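Local coordinates for cellulose-binding protein (Saccharophagus degradans, PDB 2YHG) that is of unproven function but is linked to carbohydrate metabolism and may cleave glycosidic bonds through a nucleoside hydrolase-like domain, at residues A[262-267]-A[346-351]; A[389-394]-A[412-417]. All coordinates share one frame; numbering follows the deposited sequence.

Contact 1: residues A[262-267]-A[346-351]; sequences VSMGGW and VMYLNA
Met264 and Tyr348 both hold CG anti to the carbonyl carbon, with chi1 of -77° and -66°. Chi2 (-160°) and chi3 keep the Met264 chain extended beyond CG, which carries SD and CE to the other segment. The nearest approach is between Met264 CE and Tyr348 OH, at 3.4 Å. The methyl comes in obliquely at the phenol end of the ring. Met264 CE is 4.4 Å from Tyr348 CZ. Further back, Met264 SD and Val346 CG2 meet tip to tip at 4.2 Å. The two branches of Val346 meet different groups. CG2 faces the methionine, while CG1 lies over one face of the Tyr348 ring, offset toward its rim and 3.6 Å above its plane. Val346 and Tyr348 pack on each other, and the end of Met264 meets the valine methyl and the phenol end of the tyrosine. The backbones stay well apart, and the CA atoms of Met264 and Val346 are 10.4 Å from each other. The contact is small and is made by side chains. Met264 is buried, whereas Tyr348 is exposed. Two residues after Met264, Gly266 belongs to a magnesium site together with Ser303. The contact joins the nucleoside hydrolase-like domain to the beta-sheet part that follows it. Residues 262-267 lie in the loop between helix 246-249 and strand 273-276. Residues 347-351 form an edge strand, bonded through its backbone to strand 427-436. From that strand, Val433 packs on Val346 and Tyr348, and Arg431 NH1 bonds Met264 O.

Contact 2: residues A[389-394]-A[412-417]; sequences VSISNS and IHILLT
The imidazole of His413, between Ile412 and Ile414, the two residues that meet Val389 and Ile391, is held at both ring nitrogens. Its ND1 is hydrogen-bonded to Arg431 NH1 and its NE2 to Asp411 OD2, while the backbone N of His413 bonds OD2 of Asp383, a ligand of a nearby magnesium ion. The two ring bonds would fix the rotation of the imidazole. His413 points to the opposite side of its strand from the two isoleucines. The contact is made by apolar side chains. Val389 CG2 sits 4.0 Å from Ile412 CD1. Val389 CG2 is also 4.0 Å from Ile412 CG2, so it touches both branches. The two side chains cross at a slant. Val389 turns its other methyl, CG1, to Ile414 CD1, at 4.3 Å. Strands 391-392 and 411-420 belong to different sheets laid face to face. This is a beta sandwich, and its topology and sequence are consistent with an immunoglobulin-like, PKD-type domain. Strand 391-392 is at the edge of the three-stranded antiparallel sheet, bonded to strand 398-402. Strand 411-420 is an inner strand of the four-stranded sheet. In the second pair, Ile391 and Ile414 approach tip to tip. Ile391 is extended at its end (chi2 171°), and its CD1 comes within 4.0 Å of Ile414 CD1. Ile414 is bent instead (chi2 -64°). Its second branch is also in touch, with Ile414 CG2 at 4.2 Å from Ile391 CD1. Val401 and Trp376 pack on Ile414 as well.

How the contacts relate
The centres of the two contacts are about 13 Å apart. Both segments of contact 1 precede both segments of contact 2 in the sequence. Both reach the same four-stranded sheet, in which strand 427-436 lies between strands 347-351 and 411-420. Contact 1 ties that sheet to a loop of the nucleoside hydrolase-like domain. Contact 2 packs its other face against the three-stranded sheet. The two also touch directly, with Met264 CG 4.3 Å from His413 CE1. Arg431 NH1 is bonded to both Met264 O and His413 ND1. The sheet therefore serves the domain interface on one face and the sandwich core on the other.

Contact 1: residues A[262-267]-A[346-351]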
loop_
_atom_site.group_PDB
_atom_site.type_symbol
_atom_site.label_atom_id
_atom_site.label_comp_id
_atom_site.label_asym_id
_atom_site.label_seq_id
_atom_site.Cartn_x
_atom_site.Cartn_y
_atom_site.Cartn_z
ATOM N N VAL A 262 -3.170 -7.191 8.851
ATOM C CA VAL A 262 -2.033 -7.479 7.966
ATOM C C VAL A 262 -2.037 -8.905 7.454
ATOM O O VAL A 262 -1.337 -9.209 6.477
ATOM C CB VAL A 262 -0.701 -7.091 8.636
ATOM C CG1 VAL A 262 -0.748 -5.601 9.071
ATOM C CG2 VAL A 262 -0.356 -8.023 9.808
ATOM N N SER A 263 -2.799 -9.792 8.070
ATOM C CA SER A 263 -2.950 -11.156 7.581
ATOM C C SER A 263 -3.876 -11.282 6.377
ATOM O O SER A 263 -3.962 -12.384 5.821
ATOM C CB SER A 263 -3.513 -12.012 8.688
ATOM O OG SER A 263 -4.789 -11.495 9.063
ATOM N N MET A 264 -4.560 -10.233 5.939
ATOM C CA MET A 264 -5.564 -10.410 4.895
ATOM C C MET A 264 -4.985 -10.791 3.552
ATOM O O MET A 264 -5.641 -11.497 2.775
ATOM C CB MET A 264 -6.452 -9.177 4.720
ATOM C CG MET A 264 -7.513 -9.042 5.796
ATOM S SD MET A 264 -8.832 -7.951 5.211
ATOM C CE MET A 264 -9.903 -7.906 6.637
ATOM N N GLY A 265 -3.834 -10.242 3.197
ATOM C CA GLY A 265 -3.321 -10.377 1.842
ATOM C C GLY A 265 -3.904 -9.339 0.904
ATOM O O GLY A 265 -5.015 -8.840 1.095
ATOM N N GLY A 266 -3.111 -8.978 -0.099
ATOM C CA GLY A 266 -3.456 -7.932 -1.031
ATOM C C GLY A 266 -2.222 -7.546 -1.794
ATOM O O GLY A 266 -1.227 -8.259 -1.778
ATOM N N TRP A 267 -2.288 -6.447 -2.525
ATOM C CA TRP A 267 -1.218 -6.105 -3.449
ATOM C C TRP A 267 0.095 -5.731 -2.775
ATOM O O TRP A 267 1.121 -5.669 -3.463
ATOM C CB TRP A 267 -1.657 -4.995 -4.371
ATOM C CG TRP A 267 -2.695 -5.264 -5.396
ATOM C CD1 TRP A 267 -3.477 -6.369 -5.548
ATOM C CD2 TRP A 267 -3.029 -4.363 -6.449
ATOM N NE1 TRP A 267 -4.278 -6.214 -6.667
ATOM C CE2 TRP A 267 -4.005 -4.992 -7.238
ATOM C CE3 TRP A 267 -2.572 -3.093 -6.814
ATOM C CZ2 TRP A 267 -4.545 -4.403 -8.374
ATOM C CZ3 TRP A 267 -3.093 -2.515 -7.951
ATOM C CH2 TRP A 267 -4.063 -3.174 -8.734
ATOM N N VAL A 346 -14.016 -3.756 2.820
ATOM C CA VAL A 346 -14.292 -5.144 3.101
ATOM C C VAL A 346 -15.691 -5.250 3.680
ATOM O O VAL A 346 -16.103 -4.434 4.514
ATOM C CB VAL A 346 -13.233 -5.704 4.053
ATOM C CG1 VAL A 346 -13.588 -7.135 4.484
ATOM C CG2 VAL A 346 -11.856 -5.715 3.387
ATOM N N MET A 347 -16.448 -6.231 3.227
ATOM C CA MET A 347 -17.806 -6.476 3.696
ATOM C C MET A 347 -17.808 -7.549 4.749
ATOM O O MET A 347 -17.187 -8.580 4.540
ATOM C CB MET A 347 -18.656 -6.961 2.481
ATOM C CG MET A 347 -20.112 -7.231 2.651
ATOM S SD MET A 347 -20.832 -7.413 0.978
ATOM C CE MET A 347 -22.376 -6.622 1.208
ATOM N N TYR A 348 -18.445 -7.308 5.877
ATOM C CA TYR A 348 -18.479 -8.225 6.976
ATOM C C TYR A 348 -19.903 -8.751 7.155
ATOM O O TYR A 348 -20.839 -7.966 7.234
ATOM C CB TYR A 348 -18.011 -7.554 8.260
ATOM C CG TYR A 348 -16.566 -7.171 8.232
ATOM C CD1 TYR A 348 -15.589 -8.090 8.535
ATOM C CD2 TYR A 348 -16.153 -5.930 7.817
ATOM C CE1 TYR A 348 -14.247 -7.757 8.473
ATOM C CE2 TYR A 348 -14.802 -5.590 7.755
ATOM C CZ TYR A 348 -13.866 -6.523 8.059
ATOM O OH TYR A 348 -12.521 -6.203 8.059
ATOM N N LEU A 349 -20.041 -10.059 7.225
ATOM C CA LEU A 349 -21.328 -10.731 7.421
ATOM C C LEU A 349 -21.175 -11.761 8.509
ATOM O O LEU A 349 -20.133 -12.372 8.636
ATOM C CB LEU A 349 -21.733 -11.492 6.143
ATOM C CG LEU A 349 -21.996 -10.704 4.869
ATOM C CD1 LEU A 349 -22.414 -11.678 3.791
ATOM C CD2 LEU A 349 -23.058 -9.634 5.094
ATOM N N ASN A 350 -22.233 -12.003 9.252
ATOM C CA ASN A 350 -22.326 -13.136 10.162
ATOM C C ASN A 350 -23.294 -14.154 9.614
ATOM O O ASN A 350 -24.385 -13.783 9.173
ATOM C CB ASN A 350 -22.826 -12.654 11.510
ATOM C CG ASN A 350 -21.856 -11.713 12.188
ATOM O OD1 ASN A 350 -22.072 -10.419 11.963
ATOM N ND2 ASN A 350 -20.766 -12.121 12.515
ATOM N N ALA A 351 -22.891 -15.420 9.602
ATOM C CA ALA A 351 -23.745 -16.489 9.111
ATOM C C ALA A 351 -23.584 -17.697 10.007
ATOM O O ALA A 351 -22.535 -17.896 10.626
ATOM C CB ALA A 351 -23.392 -16.878 7.655
#

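Contact 2: residues A[389-394]-A[412-417]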
loop_
_atom_site.group_PDB
_atom_site.type_symbol
_atom_site.label_atom_id
_atom_site.label_comp_id
_atom_site.label_asym_id
_atom_site.label_seq_id
_atom_site.Cartn_x
_atom_site.Cartn_y
_atom_site.Cartn_z
ATOM N N VAL A 389 -13.919 -24.671 1.358
ATOM C CA VAL A 389 -15.220 -24.046 1.284
ATOM C C VAL A 389 -15.677 -24.071 -0.150
ATOM O O VAL A 389 -15.022 -23.504 -1.017
ATOM C CB VAL A 389 -15.184 -22.584 1.813
ATOM C CG1 VAL A 389 -16.550 -21.892 1.603
ATOM C CG2 VAL A 389 -14.776 -22.546 3.262
ATOM N N SER A 390 -16.817 -24.701 -0.394
ATOM C CA SER A 390 -17.397 -24.773 -1.722
ATOM C C SER A 390 -18.194 -23.525 -2.081
ATOM O O SER A 390 -18.988 -23.022 -1.275
ATOM C CB SER A 390 -18.302 -26.000 -1.803
ATOM O OG SER A 390 -17.573 -27.164 -1.522
ATOM N N ILE A 391 -17.987 -23.060 -3.303
ATOM C CA ILE A 391 -18.733 -21.948 -3.860
ATOM C C ILE A 391 -19.376 -22.410 -5.151
ATOM O O ILE A 391 -18.685 -22.780 -6.089
ATOM C CB ILE A 391 -17.822 -20.716 -4.164
ATOM C CG1 ILE A 391 -16.999 -20.315 -2.945
ATOM C CG2 ILE A 391 -18.673 -19.568 -4.709
ATOM C CD1 ILE A 391 -15.949 -19.269 -3.258
ATOM N N SER A 392 -20.701 -22.413 -5.188
ATOM C CA SER A 392 -21.422 -22.722 -6.401
ATOM C C SER A 392 -21.530 -21.500 -7.317
ATOM O O SER A 392 -21.627 -20.378 -6.822
ATOM C CB SER A 392 -22.803 -23.254 -6.048
ATOM O OG SER A 392 -22.722 -24.389 -5.176
ATOM N N ASN A 393 -21.553 -21.744 -8.625
ATOM C CA ASN A 393 -21.595 -20.712 -9.678
ATOM C C ASN A 393 -20.546 -19.646 -9.419
ATOM O O ASN A 393 -20.769 -18.461 -9.582
ATOM C CB ASN A 393 -22.986 -20.111 -9.853
ATOM C CG ASN A 393 -24.027 -21.169 -10.139
ATOM O OD1 ASN A 393 -24.707 -21.561 -9.208
ATOM N ND2 ASN A 393 -23.939 -21.828 -11.320
ATOM N N SER A 394 -19.329 -20.118 -9.248
ATOM C CA SER A 394 -18.229 -19.241 -8.906
ATOM C C SER A 394 -17.648 -18.425 -10.048
ATOM O O SER A 394 -16.851 -17.529 -9.806
ATOM C CB SER A 394 -17.160 -20.052 -8.199
ATOM O OG SER A 394 -16.576 -21.006 -9.055
ATOM N N ILE A 412 -14.411 -16.987 7.348
ATOM C CA ILE A 412 -14.240 -17.483 5.991
ATOM C C ILE A 412 -14.186 -16.252 5.090
ATOM O O ILE A 412 -15.113 -15.430 5.112
ATOM C CB ILE A 412 -15.395 -18.401 5.586
ATOM C CG1 ILE A 412 -15.343 -19.717 6.372
ATOM C CG2 ILE A 412 -15.409 -18.670 4.089
ATOM C CD1 ILE A 412 -16.572 -20.596 6.249
ATOM N N HIS A 413 -13.111 -16.107 4.337
ATOM C CA HIS A 413 -12.943 -14.974 3.438
ATOM C C HIS A 413 -13.252 -15.398 2.019
ATOM O O HIS A 413 -12.600 -16.299 1.457
ATOM C CB HIS A 413 -11.522 -14.415 3.518
ATOM C CG HIS A 413 -11.202 -13.738 4.801
ATOM N ND1 HIS A 413 -10.208 -12.789 4.896
ATOM C CD2 HIS A 413 -11.703 -13.913 6.047
ATOM C CE1 HIS A 413 -10.121 -12.425 6.168
ATOM N NE2 HIS A 413 -11.009 -13.097 6.892
ATOM N N ILE A 414 -14.246 -14.745 1.420
ATOM C CA ILE A 414 -14.645 -14.968 0.046
ATOM C C ILE A 414 -14.315 -13.738 -0.752
ATOM O O ILE A 414 -14.684 -12.639 -0.351
ATOM C CB ILE A 414 -16.141 -15.294 -0.054
ATOM C CG1 ILE A 414 -16.529 -16.471 0.856
ATOM C CG2 ILE A 414 -16.520 -15.517 -1.503
ATOM C CD1 ILE A 414 -15.874 -17.792 0.496
ATOM N N LEU A 415 -13.609 -13.882 -1.863
ATOM C CA LEU A 415 -13.240 -12.765 -2.695
ATOM C C LEU A 415 -13.949 -12.756 -4.032
ATOM O O LEU A 415 -13.884 -13.737 -4.787
ATOM C CB LEU A 415 -11.738 -12.769 -2.933
ATOM C CG LEU A 415 -11.198 -11.597 -3.736
ATOM C CD1 LEU A 415 -11.433 -10.265 -3.032
ATOM C CD2 LEU A 415 -9.702 -11.807 -4.066
ATOM N N LEU A 416 -14.594 -11.638 -4.352
ATOM C CA LEU A 416 -15.021 -11.361 -5.719
ATOM C C LEU A 416 -13.876 -10.638 -6.420
ATOM O O LEU A 416 -13.428 -9.583 -5.969
ATOM C CB LEU A 416 -16.232 -10.439 -5.734
ATOM C CG LEU A 416 -16.648 -9.946 -7.123
ATOM C CD1 LEU A 416 -17.135 -11.075 -8.010
ATOM C CD2 LEU A 416 -17.663 -8.798 -6.983
ATOM N N THR A 417 -13.434 -11.177 -7.549
ATOM C CA THR A 417 -12.603 -10.466 -8.491
ATOM C C THR A 417 -13.433 -10.189 -9.742
ATOM O O THR A 417 -13.969 -11.107 -10.360
ATOM C CB THR A 417 -11.341 -11.284 -8.861
ATOM O OG1 THR A 417 -10.583 -11.538 -7.689
ATOM C CG2 THR A 417 -10.458 -10.515 -9.844
#